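Local coordinates for Glyco_hydro_cc domain-containing protein (Cryptococcus neoformans, PDB 6UBC), which binds oligosaccharides, probably pieces of beta-1,3-glucan, and belongs to glycoside hydrolase family 128, at residues S213-H218 against T435-I440; G217-Y222 against S234-V239; W221-N226 against V368-C373. All coordinates share one frame; numbering follows the deposited sequence.

In the fold
All three contacts belong to one (beta/alpha)8-barrel. Contacts 1 and 2 share Gly-217 and His-218; contacts 2 and 3 share Trp-221 and Tyr-222. The centre of contact 1 is about 17 Å from that of the chain; the centre of contact 3 is about 4 Å from it. Contact 1 meets contact 2, centres about 11 Å apart, where Ile-440 CD1 touches Ile-219 CG2 at 3.8 Å. It also meets contact 3, where Tyr-436 CE1 lies 3.6 Å from Phe-371 CZ. Contact 2 pairs strand 221-223 with its neighbour 237-241. Contact 3 takes strand 221-223 across the barrel to strand 366-375. There Glu-370 and the nearby Glu-273 probably mark the carbohydrate-binding cleft.

Contact 1: S213-H218 against T435-I440; sequences SFLQGH and TYLTAI
The last helix of the barrel, 431-441, packs here on the end of the short helix 212-215 and on the turn after it, chiefly through Leu-437, Leu-215 and His-218. Leu-215 divides its two methyls between neighbours. Its CD2 lies 3.9 Å from Leu-437 CB, and the two leucines run antiparallel side by side. Its CD1 comes to the ring edge of Tyr-436, 4.0 Å from CE2, and the side chains meet nearly perpendicular. In this (beta/alpha)8-barrel the phenol then reaches inward, and Tyr-436 OH is hydrogen-bonded to Gly-205 O on strand 204-207.

Leu-437 has CG anti to its backbone N (chi1 175°). This carries CD1 out of the helix to 3.7 Å from His-218 CD2, an oblique approach to the imidazole. A type II turn from Leu-215 to His-218 brings that histidine round, closed by His-218 N to Leu-215 O at 2.9 Å. The imidazole is held at ND1, which is hydrogen-bonded to the O of His-444, the last residue of the chain.

Ile-440 CD1 lies 3.4 Å from His-218 O. The only polar bridge between the segments is a water. It donates to His-218 O at 2.9 Å and to Ile-440 O at 2.8 Å.

Contact 2: G217-Y222 against S234-V239; sequences GHIGWY and SGASAV
Tyr-222 reaches from strand 221-223 across the backbone of Ser-237 and Ala-238. Its CG stands between the backbone N and the carbonyl carbon (chi1 54°), which turns the ring over the neighbouring strand. Past CB, the ring atom CD1 lies 3.8 Å from the methyl CB of Ala-236, which sits at the ring edge, near its plane. Over one face are Ser-237 O and the backbone of Ala-238. Ala-238 N lies 3.7 Å from Tyr-222 CE1 and just as near to CZ. Ala-238 CA makes a CH-pi contact with this face, 3.9 Å from the ring centroid and 21° off the normal. On the other limb, CE2 meets the Ala-238 methyl. At the tip, Tyr-222 OH is 2.8 Å from a water near the ring plane. The same water donates to Ala-236 O. A weak hydrogen bond from Ala-233 N to the same hydroxyl adds a second hold.

Strands 221-223 and 237-241 are parallel neighbours in the wall of the (beta/alpha)8-barrel, with Trp-221 opposite Ser-237 and Tyr-222 opposite Ala-238. Three backbone bonds join them: Ser-237 N to Gly-220 O at 2.8 Å, Tyr-222 N to Ser-237 O at 3.1 Å and Val-239 N to Tyr-222 O at 2.9 Å. Gly-220 O takes a further bond from Asn-200 ND2, which also bonds to Ser-237 OG.

Trp-221 and Ser-237 point to the sheet face away from Tyr-222. Trp-221 CE3 packs obliquely on Val-239 CG2 at 3.7 Å, while the indole NE1 is hydrogen-bonded to Lys-203 O. Farther back along the chain, Gly-217 N and Ser-234 O share a water.

Contact 3: W221-N226 against V368-C373; sequences WYYDWN and VTEFAC
The rings of Tyr-223 and Trp-225 meet strand 366-375 by their edges, not their faces. Thr-369 O lies in plane at the edge of the Tyr-223 ring, and Glu-370 OE2 lies at the indole edge of Trp-225, near the ring plane. Trp-221 also comes edge-on, with CH2 4.4 Å from Thr-369 CA, and its ring meets that of Trp-367. The carboxylate of Glu-370 is turned 17° from the Tyr-223 ring but 80° from the indole.

Tyr-223 OH donates to Thr-369 O at 2.7 Å. The hydroxyl stands well above that carbonyl's plane. It also accepts a bond at 2.9 Å from a water, which donates a second one to Thr-369 OG1 at 3.1 Å. Thr-369 OG1 is held further by Asn-340. The phenol oxygen is thus gripped twice, directly and through water. It also touches the stem of the next residue, 3.4 Å from Glu-370 CG.

Glu-370 runs extended beyond CG (chi2 175°), which brings OE2 to the indole. Trp-225 NE1 donates to OE2 at 2.9 Å, nearly in line with the C-O bond. This anchors OE2. The Glu-273 carboxylate lies close to the same oxygen, and Trp-225 packs on the Glu-273 side chain.

Glu-370 lies within strand 366-375, the seventh of the barrel, and Glu-273 just after strand 268-270, the fourth. This is consistent with the glutamate pair of clan GH-A (beta/alpha)8 glycoside hydrolases; here it probably lines the oligosaccharide-binding cleft.

Contact 1: S213-H218 against T435-I440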
loop_
_atom_site.group_PDB
_atom_site.type_symbol
_atom_site.label_atom_id
_atom_site.label_comp_id
_atom_site.label_asym_id
_atom_site.label_seq_id
_atom_site.Cartn_x
_atom_site.Cartn_y
_atom_site.Cartn_z
ATOM N N SER A 213 6.122 -9.911 13.748
ATOM C CA SER A 213 6.963 -10.815 14.557
ATOM C C SER A 213 7.331 -12.010 13.665
ATOM O O SER A 213 8.405 -12.601 13.878
ATOM C CB SER A 213 6.358 -11.200 15.846
ATOM O OG SER A 213 5.132 -11.850 15.636
ATOM N N PHE A 214 6.468 -12.385 12.726
ATOM C CA PHE A 214 6.666 -13.575 11.856
ATOM C C PHE A 214 7.572 -13.262 10.679
ATOM O O PHE A 214 8.357 -14.168 10.281
ATOM C CB PHE A 214 5.372 -14.173 11.325
ATOM C CG PHE A 214 4.488 -14.775 12.378
ATOM C CD1 PHE A 214 4.669 -16.073 12.828
ATOM C CD2 PHE A 214 3.456 -14.020 12.924
ATOM C CE1 PHE A 214 3.819 -16.607 13.801
ATOM C CE2 PHE A 214 2.607 -14.562 13.899
ATOM C CZ PHE A 214 2.791 -15.850 14.343
ATOM N N LEU A 215 7.497 -12.058 10.122
ATOM C CA LEU A 215 8.198 -11.746 8.842
ATOM C C LEU A 215 9.531 -11.040 9.092
ATOM O O LEU A 215 10.290 -10.812 8.126
ATOM C CB LEU A 215 7.318 -10.916 7.912
ATOM C CG LEU A 215 5.936 -11.491 7.581
ATOM C CD1 LEU A 215 5.188 -10.577 6.608
ATOM C CD2 LEU A 215 5.980 -12.865 7.018
ATOM N N GLN A 216 9.779 -10.657 10.331
ATOM C CA GLN A 216 10.982 -9.894 10.720
ATOM C C GLN A 216 12.227 -10.560 10.104
ATOM O O GLN A 216 12.388 -11.803 10.045
ATOM C CB GLN A 216 11.090 -9.685 12.230
ATOM C CG GLN A 216 11.256 -10.996 12.963
ATOM C CD GLN A 216 11.422 -10.804 14.448
ATOM O OE1 GLN A 216 12.409 -10.179 14.856
ATOM N NE2 GLN A 216 10.528 -11.400 15.239
ATOM N N GLY A 217 13.098 -9.710 9.596
ATOM C CA GLY A 217 14.337 -10.152 8.956
ATOM C C GLY A 217 14.132 -10.381 7.460
ATOM O O GLY A 217 15.109 -10.602 6.770
ATOM N N HIS A 218 12.930 -10.389 6.913
ATOM C CA HIS A 218 12.740 -10.671 5.457
ATOM C C HIS A 218 11.926 -9.551 4.783
ATOM O O HIS A 218 11.478 -9.769 3.691
ATOM C CB HIS A 218 12.074 -12.031 5.232
ATOM C CG HIS A 218 12.768 -13.181 5.854
ATOM N ND1 HIS A 218 13.832 -13.808 5.228
ATOM C CD2 HIS A 218 12.492 -13.845 7.009
ATOM C CE1 HIS A 218 14.222 -14.811 6.011
ATOM N NE2 HIS A 218 13.399 -14.835 7.145
ATOM N N THR A 435 3.331 -19.112 2.724
ATOM C CA THR A 435 3.687 -19.079 1.290
ATOM C C THR A 435 4.314 -17.697 1.030
ATOM O O THR A 435 5.326 -17.618 0.332
ATOM C CB THR A 435 2.492 -19.259 0.349
ATOM O OG1 THR A 435 1.950 -20.562 0.597
ATOM C CG2 THR A 435 2.903 -19.129 -1.099
ATOM N N TYR A 436 3.725 -16.632 1.569
ATOM C CA TYR A 436 4.323 -15.299 1.337
ATOM C C TYR A 436 5.735 -15.277 1.950
ATOM O O TYR A 436 6.677 -14.804 1.299
ATOM C CB TYR A 436 3.500 -14.185 1.997
ATOM C CG TYR A 436 4.016 -12.792 1.745
ATOM C CD1 TYR A 436 4.031 -12.255 0.475
ATOM C CD2 TYR A 436 4.314 -11.943 2.806
ATOM C CE1 TYR A 436 4.407 -10.946 0.259
ATOM C CE2 TYR A 436 4.725 -10.635 2.598
ATOM C CZ TYR A 436 4.776 -10.127 1.315
ATOM O OH TYR A 436 5.132 -8.815 1.070
ATOM N N LEU A 437 5.858 -15.743 3.189
ATOM C CA LEU A 437 7.169 -15.689 3.906
ATOM C C LEU A 437 8.204 -16.455 3.073
ATOM O O LEU A 437 9.328 -15.951 2.905
ATOM C CB LEU A 437 7.049 -16.177 5.339
ATOM C CG LEU A 437 8.368 -16.272 6.155
ATOM C CD1 LEU A 437 9.108 -14.981 6.138
ATOM C CD2 LEU A 437 8.121 -16.768 7.579
ATOM N N THR A 438 7.890 -17.651 2.627
ATOM C CA THR A 438 8.829 -18.474 1.842
ATOM C C THR A 438 9.201 -17.778 0.549
ATOM O O THR A 438 10.379 -17.756 0.224
ATOM C CB THR A 438 8.248 -19.858 1.555
ATOM O OG1 THR A 438 8.023 -20.482 2.819
ATOM C CG2 THR A 438 9.206 -20.666 0.729
ATOM N N ALA A 439 8.238 -17.218 -0.151
ATOM C CA ALA A 439 8.489 -16.514 -1.427
ATOM C C ALA A 439 9.410 -15.308 -1.177
ATOM O O ALA A 439 10.409 -15.160 -1.912
ATOM C CB ALA A 439 7.183 -16.129 -2.071
ATOM N N ILE A 440 9.171 -14.461 -0.180
ATOM C CA ILE A 440 9.975 -13.231 -0.067
ATOM C C ILE A 440 11.353 -13.651 0.475
ATOM O O ILE A 440 12.306 -12.972 0.182
ATOM C CB ILE A 440 9.283 -12.189 0.798
ATOM C CG1 ILE A 440 9.125 -12.612 2.268
ATOM C CG2 ILE A 440 7.935 -11.814 0.208
ATOM C CD1 ILE A 440 8.592 -11.508 3.142
HETATM O O HOH W 1 12.382 -10.250 0.989
#

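Contact 2: G217-Y222 against S234-V239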
loop_
_atom_site.group_PDB
_atom_site.type_symbol
_atom_site.label_atom_id
_atom_site.label_comp_id
_atom_site.label_asym_id
_atom_site.label_seq_id
_atom_site.Cartn_x
_atom_site.Cartn_y
_atom_site.Cartn_z
ATOM N N GLY A 217 13.098 -9.710 9.596
ATOM C CA GLY A 217 14.337 -10.152 8.956
ATOM C C GLY A 217 14.132 -10.381 7.460
ATOM O O GLY A 217 15.109 -10.602 6.770
ATOM N N HIS A 218 12.930 -10.389 6.913
ATOM C CA HIS A 218 12.740 -10.671 5.457
ATOM C C HIS A 218 11.926 -9.551 4.783
ATOM O O HIS A 218 11.478 -9.769 3.691
ATOM C CB HIS A 218 12.074 -12.031 5.232
ATOM C CG HIS A 218 12.768 -13.181 5.854
ATOM N ND1 HIS A 218 13.832 -13.808 5.228
ATOM C CD2 HIS A 218 12.492 -13.845 7.009
ATOM C CE1 HIS A 218 14.222 -14.811 6.011
ATOM N NE2 HIS A 218 13.399 -14.835 7.145
ATOM N N ILE A 219 11.726 -8.417 5.466
ATOM C CA ILE A 219 10.896 -7.304 4.945
ATOM C C ILE A 219 11.670 -6.008 5.099
ATOM O O ILE A 219 12.525 -5.921 6.068
ATOM C CB ILE A 219 9.576 -7.227 5.713
ATOM C CG1 ILE A 219 9.762 -7.238 7.235
ATOM C CG2 ILE A 219 8.649 -8.309 5.240
ATOM C CD1 ILE A 219 8.533 -6.607 7.925
ATOM N N GLY A 220 11.451 -5.055 4.184
ATOM C CA GLY A 220 12.077 -3.733 4.261
ATOM C C GLY A 220 11.298 -2.711 5.070
ATOM O O GLY A 220 11.900 -1.692 5.489
ATOM N N TRP A 221 9.992 -2.944 5.271
ATOM C CA TRP A 221 9.060 -1.883 5.683
ATOM C C TRP A 221 7.733 -2.482 6.088
ATOM O O TRP A 221 7.449 -3.685 5.734
ATOM C CB TRP A 221 8.859 -0.879 4.556
ATOM C CG TRP A 221 8.203 -1.416 3.314
ATOM C CD1 TRP A 221 8.771 -2.282 2.411
ATOM C CD2 TRP A 221 6.839 -1.278 2.902
ATOM N NE1 TRP A 221 7.885 -2.633 1.433
ATOM C CE2 TRP A 221 6.697 -1.976 1.679
ATOM C CE3 TRP A 221 5.737 -0.589 3.410
ATOM C CZ2 TRP A 221 5.489 -2.030 0.993
ATOM C CZ3 TRP A 221 4.565 -0.594 2.684
ATOM C CH2 TRP A 221 4.453 -1.303 1.493
ATOM N N TYR A 222 6.965 -1.660 6.790
ATOM C CA TYR A 222 5.648 -2.067 7.281
ATOM C C TYR A 222 4.807 -0.856 7.616
ATOM O O TYR A 222 5.293 0.231 7.903
ATOM C CB TYR A 222 5.831 -2.938 8.519
ATOM C CG TYR A 222 6.661 -2.315 9.620
ATOM C CD1 TYR A 222 8.035 -2.496 9.707
ATOM C CD2 TYR A 222 6.049 -1.601 10.619
ATOM C CE1 TYR A 222 8.759 -1.919 10.735
ATOM C CE2 TYR A 222 6.741 -1.010 11.649
ATOM C CZ TYR A 222 8.124 -1.164 11.713
ATOM O OH TYR A 222 8.837 -0.602 12.743
ATOM N N SER A 234 12.897 -4.482 14.248
ATOM C CA SER A 234 14.291 -4.168 13.837
ATOM C C SER A 234 14.555 -4.648 12.378
ATOM O O SER A 234 14.144 -5.752 12.079
ATOM C CB SER A 234 15.278 -4.772 14.844
ATOM O OG SER A 234 16.577 -4.203 14.645
ATOM N N GLY A 235 15.241 -3.850 11.526
ATOM C CA GLY A 235 15.720 -4.241 10.172
ATOM C C GLY A 235 14.821 -3.695 9.075
ATOM O O GLY A 235 15.196 -3.640 7.867
ATOM N N ALA A 236 13.675 -3.186 9.489
ATOM C CA ALA A 236 12.637 -2.690 8.564
ATOM C C ALA A 236 12.240 -1.263 8.959
ATOM O O ALA A 236 12.346 -0.899 10.120
ATOM C CB ALA A 236 11.452 -3.629 8.618
ATOM N N SER A 237 11.733 -0.480 8.016
ATOM C CA SER A 237 11.298 0.924 8.299
ATOM C C SER A 237 9.778 0.990 8.538
ATOM O O SER A 237 9.006 0.512 7.678
ATOM C CB SER A 237 11.690 1.796 7.168
ATOM O OG SER A 237 13.101 1.726 6.968
ATOM N N ALA A 238 9.359 1.599 9.651
ATOM C CA ALA A 238 7.961 2.024 9.873
ATOM C C ALA A 238 7.576 3.030 8.815
ATOM O O ALA A 238 8.313 4.029 8.620
ATOM C CB ALA A 238 7.803 2.647 11.234
ATOM N N VAL A 239 6.408 2.848 8.201
ATOM C CA VAL A 239 5.887 3.806 7.207
ATOM C C VAL A 239 4.660 4.459 7.818
ATOM O O VAL A 239 3.765 3.761 8.321
ATOM C CB VAL A 239 5.549 3.040 5.926
ATOM C CG1 VAL A 239 4.784 3.893 4.942
ATOM C CG2 VAL A 239 6.801 2.438 5.315
HETATM O O HOH W 2 12.763 -6.770 9.887
HETATM O O HOH W 3 11.619 -0.192 12.906
#

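Contact 3: W221-N226 against V368-C373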
loop_
_atom_site.group_PDB
_atom_site.type_symbol
_atom_site.label_atom_id
_atom_site.label_comp_id
_atom_site.label_asym_id
_atom_site.label_seq_id
_atom_site.Cartn_x
_atom_site.Cartn_y
_atom_site.Cartn_z
ATOM N N TRP A 221 9.992 -2.944 5.271
ATOM C CA TRP A 221 9.060 -1.883 5.683
ATOM C C TRP A 221 7.733 -2.482 6.088
ATOM O O TRP A 221 7.449 -3.685 5.734
ATOM C CB TRP A 221 8.859 -0.879 4.556
ATOM C CG TRP A 221 8.203 -1.416 3.314
ATOM C CD1 TRP A 221 8.771 -2.282 2.411
ATOM C CD2 TRP A 221 6.839 -1.278 2.902
ATOM N NE1 TRP A 221 7.885 -2.633 1.433
ATOM C CE2 TRP A 221 6.697 -1.976 1.679
ATOM C CE3 TRP A 221 5.737 -0.589 3.410
ATOM C CZ2 TRP A 221 5.489 -2.030 0.993
ATOM C CZ3 TRP A 221 4.565 -0.594 2.684
ATOM C CH2 TRP A 221 4.453 -1.303 1.493
ATOM N N TYR A 222 6.965 -1.660 6.790
ATOM C CA TYR A 222 5.648 -2.067 7.281
ATOM C C TYR A 222 4.807 -0.856 7.616
ATOM O O TYR A 222 5.293 0.231 7.903
ATOM C CB TYR A 222 5.831 -2.938 8.519
ATOM C CG TYR A 222 6.661 -2.315 9.620
ATOM C CD1 TYR A 222 8.035 -2.496 9.707
ATOM C CD2 TYR A 222 6.049 -1.601 10.619
ATOM C CE1 TYR A 222 8.759 -1.919 10.735
ATOM C CE2 TYR A 222 6.741 -1.010 11.649
ATOM C CZ TYR A 222 8.124 -1.164 11.713
ATOM O OH TYR A 222 8.837 -0.602 12.743
ATOM N N TYR A 223 3.505 -1.088 7.613
ATOM C CA TYR A 223 2.517 -0.060 8.023
ATOM C C TYR A 223 1.259 -0.783 8.463
ATOM O O TYR A 223 1.067 -1.985 8.063
ATOM C CB TYR A 223 2.247 0.892 6.871
ATOM C CG TYR A 223 1.278 0.395 5.810
ATOM C CD1 TYR A 223 1.608 -0.633 4.920
ATOM C CD2 TYR A 223 0.051 1.003 5.635
ATOM C CE1 TYR A 223 0.719 -1.067 3.951
ATOM C CE2 TYR A 223 -0.809 0.631 4.617
ATOM C CZ TYR A 223 -0.496 -0.435 3.788
ATOM O OH TYR A 223 -1.353 -0.843 2.782
ATOM N N ASP A 224 0.393 -0.052 9.164
ATOM C CA ASP A 224 -0.800 -0.665 9.801
ATOM C C ASP A 224 -2.027 0.251 9.668
ATOM O O ASP A 224 -2.952 0.111 10.492
ATOM C CB ASP A 224 -0.497 -1.065 11.240
ATOM C CG ASP A 224 -0.333 0.132 12.165
ATOM O OD1 ASP A 224 -0.335 1.270 11.681
ATOM O OD2 ASP A 224 -0.212 -0.105 13.372
ATOM N N TRP A 225 -1.966 1.187 8.732
ATOM C CA TRP A 225 -3.033 2.157 8.386
ATOM C C TRP A 225 -3.142 3.259 9.435
ATOM O O TRP A 225 -3.862 4.218 9.159
ATOM C CB TRP A 225 -4.379 1.481 8.157
ATOM C CG TRP A 225 -4.365 0.502 7.024
ATOM C CD1 TRP A 225 -4.373 0.804 5.713
ATOM C CD2 TRP A 225 -4.290 -0.933 7.102
ATOM N NE1 TRP A 225 -4.357 -0.322 4.938
ATOM C CE2 TRP A 225 -4.285 -1.406 5.765
ATOM C CE3 TRP A 225 -4.265 -1.852 8.148
ATOM C CZ2 TRP A 225 -4.228 -2.744 5.456
ATOM C CZ3 TRP A 225 -4.235 -3.203 7.841
ATOM C CH2 TRP A 225 -4.194 -3.638 6.508
ATOM N N ASN A 226 -2.414 3.165 10.547
ATOM C CA ASN A 226 -2.406 4.254 11.568
ATOM C C ASN A 226 -1.400 5.352 11.167
ATOM O O ASN A 226 -0.482 5.135 10.286
ATOM C CB ASN A 226 -2.104 3.692 12.960
ATOM C CG ASN A 226 -3.161 2.722 13.415
ATOM O OD1 ASN A 226 -4.347 2.993 13.197
ATOM N ND2 ASN A 226 -2.750 1.585 13.980
ATOM N N VAL A 368 3.182 -1.130 -4.327
ATOM C CA VAL A 368 1.912 -1.906 -4.202
ATOM C C VAL A 368 1.666 -2.019 -2.704
ATOM O O VAL A 368 2.173 -2.970 -2.069
ATOM C CB VAL A 368 1.959 -3.254 -4.933
ATOM C CG1 VAL A 368 0.628 -3.997 -4.861
ATOM C CG2 VAL A 368 2.286 -3.073 -6.403
ATOM N N THR A 369 0.810 -1.176 -2.152
ATOM C CA THR A 369 0.679 -1.121 -0.673
ATOM C C THR A 369 -0.292 -2.224 -0.196
ATOM O O THR A 369 -0.267 -2.525 0.986
ATOM C CB THR A 369 0.281 0.256 -0.150
ATOM O OG1 THR A 369 -1.007 0.557 -0.697
ATOM C CG2 THR A 369 1.340 1.307 -0.473
ATOM N N GLU A 370 -1.118 -2.790 -1.084
ATOM C CA GLU A 370 -2.014 -3.922 -0.739
ATOM C C GLU A 370 -2.112 -4.778 -1.983
ATOM O O GLU A 370 -2.429 -4.218 -3.060
ATOM C CB GLU A 370 -3.418 -3.459 -0.347
ATOM C CG GLU A 370 -3.501 -2.688 0.930
ATOM C CD GLU A 370 -4.836 -2.110 1.289
ATOM O OE1 GLU A 370 -5.864 -2.483 0.639
ATOM O OE2 GLU A 370 -4.863 -1.240 2.225
ATOM N N PHE A 371 -1.823 -6.054 -1.909
ATOM C CA PHE A 371 -2.285 -6.978 -2.962
ATOM C C PHE A 371 -3.007 -8.162 -2.363
ATOM O O PHE A 371 -2.764 -8.510 -1.209
ATOM C CB PHE A 371 -1.149 -7.495 -3.824
ATOM C CG PHE A 371 -0.157 -8.429 -3.198
ATOM C CD1 PHE A 371 -0.405 -9.792 -3.161
ATOM C CD2 PHE A 371 1.009 -7.941 -2.632
ATOM C CE1 PHE A 371 0.507 -10.642 -2.551
ATOM C CE2 PHE A 371 1.889 -8.780 -1.977
ATOM C CZ PHE A 371 1.637 -10.129 -1.965
ATOM N N ALA A 372 -3.931 -8.692 -3.147
ATOM C CA ALA A 372 -4.748 -9.860 -2.777
ATOM C C ALA A 372 -5.198 -10.609 -4.004
ATOM O O ALA A 372 -5.408 -9.977 -5.028
ATOM C CB ALA A 372 -5.899 -9.455 -1.909
ATOM N N CYS A 373 -5.402 -11.926 -3.859
ATOM C CA CYS A 373 -5.990 -12.783 -4.912
ATOM C C CYS A 373 -7.498 -12.526 -4.926
ATOM O O CYS A 373 -8.206 -12.976 -3.988
ATOM C CB CYS A 373 -5.683 -14.243 -4.662
ATOM S SG CYS A 373 -6.013 -15.315 -6.090
HETATM O O HOH W 4 -2.894 1.261 1.601
#